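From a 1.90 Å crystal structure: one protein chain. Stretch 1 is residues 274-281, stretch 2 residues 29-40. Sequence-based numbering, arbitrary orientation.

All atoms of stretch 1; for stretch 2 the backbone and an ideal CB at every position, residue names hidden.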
# COMPACT_ATOMS: atom_id res chain seq x y z
N ALA A 274 3.92 -8.99 -1.22
CA ALA A 274 5.10 -9.86 -1.35
C ALA A 274 6.25 -9.20 -2.14
O ALA A 274 7.41 -9.48 -1.87
CB ALA A 274 4.73 -11.21 -1.95
N ILE A 275 5.91 -8.33 -3.09
CA ILE A 275 6.90 -7.55 -3.86
C ILE A 275 7.82 -6.75 -2.93
O ILE A 275 9.05 -6.77 -3.07
CB ILE A 275 6.19 -6.62 -4.88
CG1 ILE A 275 5.44 -7.44 -5.94
CG2 ILE A 275 7.17 -5.61 -5.55
CD1 ILE A 275 4.52 -6.63 -6.82
N PHE A 276 7.21 -6.11 -1.93
CA PHE A 276 7.91 -5.22 -1.01
C PHE A 276 8.76 -5.92 0.04
O PHE A 276 9.67 -5.32 0.61
CB PHE A 276 6.88 -4.29 -0.33
CG PHE A 276 6.14 -3.43 -1.30
CD1 PHE A 276 6.62 -2.17 -1.65
CD2 PHE A 276 4.96 -3.88 -1.90
CE1 PHE A 276 5.95 -1.38 -2.55
CE2 PHE A 276 4.29 -3.10 -2.81
CZ PHE A 276 4.78 -1.84 -3.13
N ILE A 277 8.46 -7.19 0.31
CA ILE A 277 9.24 -7.96 1.28
C ILE A 277 10.26 -8.87 0.59
O ILE A 277 11.04 -9.56 1.25
CB ILE A 277 8.32 -8.75 2.29
CG1 ILE A 277 7.47 -9.80 1.57
CG2 ILE A 277 7.45 -7.77 3.11
CD1 ILE A 277 6.60 -10.65 2.50
N GLY A 278 10.25 -8.85 -0.74
CA GLY A 278 11.16 -9.66 -1.56
C GLY A 278 10.69 -11.08 -1.87
O GLY A 278 11.51 -11.97 -2.06
N ALA A 279 9.37 -11.27 -1.95
CA ALA A 279 8.78 -12.61 -2.09
C ALA A 279 7.87 -12.80 -3.32
O ALA A 279 7.01 -13.68 -3.32
CB ALA A 279 8.04 -12.99 -0.80
N PHE A 280 8.07 -11.99 -4.36
CA PHE A 280 7.43 -12.16 -5.67
C PHE A 280 8.31 -13.16 -6.45
O PHE A 280 9.51 -12.89 -6.57
CB PHE A 280 7.37 -10.78 -6.36
CG PHE A 280 6.74 -10.79 -7.74
CD1 PHE A 280 7.52 -11.02 -8.88
CD2 PHE A 280 5.38 -10.53 -7.90
CE1 PHE A 280 6.94 -11.01 -10.15
CE2 PHE A 280 4.80 -10.53 -9.17
CZ PHE A 280 5.59 -10.77 -10.29
N GLN A 281 7.81 -14.28 -6.99
CA GLN A 281 6.41 -14.76 -7.15
C GLN A 281 5.60 -13.98 -8.19
O GLN A 281 5.70 -14.26 -9.38
CB GLN A 281 5.64 -14.90 -5.83
CG GLN A 281 4.59 -16.02 -5.81
CD GLN A 281 5.12 -17.32 -5.21
OE1 GLN A 281 6.27 -17.70 -5.42
NE2 GLN A 281 4.26 -18.01 -4.47
N UNK A 29 15.58 -3.11 -8.89
CA UNK A 29 15.60 -4.56 -9.03
C UNK A 29 14.52 -5.25 -8.17
O UNK A 29 13.94 -6.25 -8.58
CB UNK A 29 16.98 -5.09 -8.65
N UNK A 30 14.25 -4.67 -7.01
CA UNK A 30 13.25 -5.22 -6.09
C UNK A 30 11.81 -4.88 -6.50
O UNK A 30 10.94 -5.74 -6.52
CB UNK A 30 13.51 -4.70 -4.67
N UNK A 31 11.57 -3.61 -6.83
CA UNK A 31 10.20 -3.12 -6.97
C UNK A 31 9.64 -3.13 -8.38
O UNK A 31 8.43 -3.11 -8.54
CB UNK A 31 10.12 -1.69 -6.43
N UNK A 32 10.50 -3.15 -9.40
CA UNK A 32 10.00 -3.17 -10.78
C UNK A 32 9.46 -4.54 -11.18
O UNK A 32 10.18 -5.37 -11.75
CB UNK A 32 11.11 -2.76 -11.75
N UNK A 33 8.20 -4.78 -10.84
CA UNK A 33 7.47 -5.99 -11.24
C UNK A 33 6.19 -5.55 -11.95
O UNK A 33 5.09 -5.62 -11.37
CB UNK A 33 7.16 -6.88 -10.04
N UNK A 34 6.32 -5.04 -13.20
CA UNK A 34 5.14 -4.46 -13.83
C UNK A 34 4.20 -5.49 -14.45
O UNK A 34 4.31 -5.82 -15.63
CB UNK A 34 5.58 -3.47 -14.91
N UNK A 35 3.28 -5.98 -13.62
CA UNK A 35 2.22 -6.92 -14.01
C UNK A 35 0.92 -6.40 -13.35
O UNK A 35 0.99 -5.50 -12.52
CB UNK A 35 2.54 -8.35 -13.58
N UNK A 36 -0.27 -6.91 -13.75
CA UNK A 36 -1.47 -6.47 -13.00
C UNK A 36 -1.38 -6.90 -11.52
O UNK A 36 -0.96 -8.00 -11.23
CB UNK A 36 -2.74 -7.05 -13.64
N UNK A 37 -1.74 -6.00 -10.61
CA UNK A 37 -1.52 -6.26 -9.17
C UNK A 37 -0.09 -5.99 -8.72
O UNK A 37 0.25 -6.20 -7.55
CB UNK A 37 -1.88 -7.71 -8.84
N UNK A 38 0.75 -5.53 -9.65
CA UNK A 38 2.18 -5.34 -9.40
C UNK A 38 2.60 -3.88 -9.34
O UNK A 38 1.79 -3.00 -9.06
CB UNK A 38 2.99 -6.05 -10.49
N UNK A 39 3.89 -3.64 -9.57
CA UNK A 39 4.51 -2.31 -9.40
C UNK A 39 5.42 -1.97 -10.60
O UNK A 39 6.22 -2.80 -11.04
CB UNK A 39 5.32 -2.26 -8.10
N UNK A 40 5.31 -0.75 -11.12
CA UNK A 40 6.23 -0.30 -12.17
C UNK A 40 7.07 0.85 -11.65
O UNK A 40 6.53 1.82 -11.11
CB UNK A 40 5.47 0.12 -13.43

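Position 29 lies in the helix that opens stretch 2, with nothing of stretch 1 within 5.5 Å of its CB, so nearly any helix-compatible residue would suit; it is Arg-29, whose side chain stays out of reach of stretch 1. At position 30 the CB points sideways, 5.2 Å from Ile-275 O, and the nearby surface is the backbone at Gly-278, the first residue to leave helical phi/psi. A flexible apolar side chain could turn back onto it. The residue is Leu-30, whose CD1 rests 4.0 Å from Gly-278 CA. Its carbonyl and that of Ile-275 are bridged by one water, which donates to Leu-30 O (2.6 Å) and Ile-275 O (2.8 Å).

Position 31 is again sideways, its CB 5.0 Å from Ile-275 CG2. A medium apolar side chain such as leucine, isoleucine or methionine would bridge the gap. Leu-31 does so, its CD2 lying 4.0 Å from Ile-275 CG2 and 3.8 Å from Phe-276 CD1.

Position 32 leaves helical geometry and points away, a site tolerant of polar residues; it is Asn-32, which bonds elsewhere in the structure.

Position 33 points toward stretch 1, its CB 4.1 Å from Phe-280 CE1 and 4.2 Å from Ile-275 CD1. Aliphatic carbon is favoured here, whether from a branched apolar residue or from a long chain with a polar end. Lys-33 is of the second kind: its CB makes a CH-pi contact over the Phe-280 ring face, 4.2 Å from the centroid, and its CD lies 3.7 Å from Phe-280 CD1. The chain carries NZ on to Arg-29 O, a 3.1 Å hydrogen bond.

Position 34 points away, with phi of -81° compatible with proline, and is Pro-34. Position 35 faces stretch 1 more distantly, its CB 5.1 Å from Phe-280 CZ, so a modest apolar group would fit; Val-35 brings CG2 to 4.1 Å from Phe-280 CZ.

Positions 36 and 37 are the central pair of a type II turn. The first, out of reach, has phi of -63° and is Pro-36; the second has positive phi, where a CB would jam against the preceding carbonyl, and is Gly-37. At position 38 a CB would clash with Lys-33 O at 2.3 Å. Gly-38 avoids this, and its CA packs 3.7 Å from Ile-275 CD1.

Position 39 points toward Ile-275 and Phe-276, inviting a compact apolar residue. Val-39 sets CG2 3.8 Å from Phe-276 CZ and 4.1 Å from Ile-275 CD1. Position 40 is out of reach, leaving its choice open; it is Ala-40.

Stretch 2, residues 29-40: RLLNKPVPGGVA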
# COMPACT_ATOMS: atom_id res chain seq x y z
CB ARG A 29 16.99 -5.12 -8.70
CG ARG A 29 17.26 -6.54 -9.22
CD ARG A 29 17.22 -6.62 -10.74
NE ARG A 29 17.28 -8.00 -11.21
CZ ARG A 29 17.20 -8.38 -12.49
NH1 ARG A 29 17.05 -7.48 -13.46
NH2 ARG A 29 17.27 -9.67 -12.80
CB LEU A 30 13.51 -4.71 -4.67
CG LEU A 30 12.67 -5.31 -3.54
CD1 LEU A 30 13.29 -6.59 -3.01
CD2 LEU A 30 12.54 -4.29 -2.43
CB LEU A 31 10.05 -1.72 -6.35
CG LEU A 31 10.27 -1.65 -4.83
CD1 LEU A 31 9.94 -0.26 -4.32
CD2 LEU A 31 9.46 -2.73 -4.07
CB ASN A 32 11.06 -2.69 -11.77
CG ASN A 32 10.47 -2.30 -13.12
OD1 ASN A 32 9.44 -1.62 -13.19
ND2 ASN A 32 11.12 -2.73 -14.19
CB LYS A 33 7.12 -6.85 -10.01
CG LYS A 33 8.27 -7.16 -9.05
CD LYS A 33 9.41 -7.95 -9.71
CE LYS A 33 10.45 -8.34 -8.67
NZ LYS A 33 11.82 -8.45 -9.23
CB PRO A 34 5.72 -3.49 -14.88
CG PRO A 34 7.10 -4.01 -15.17
CD PRO A 34 7.51 -4.97 -14.08
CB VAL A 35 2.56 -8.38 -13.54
CG1 VAL A 35 3.81 -8.92 -14.23
CG2 VAL A 35 2.68 -8.47 -12.03
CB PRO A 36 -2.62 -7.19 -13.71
CG PRO A 36 -2.05 -7.55 -15.07
CD PRO A 36 -0.63 -7.87 -14.81
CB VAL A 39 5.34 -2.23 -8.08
CG1 VAL A 39 6.04 -0.87 -7.92
CG2 VAL A 39 4.47 -2.52 -6.84
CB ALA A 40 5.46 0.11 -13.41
O HOH W 1 10.24 -7.90 -5.28
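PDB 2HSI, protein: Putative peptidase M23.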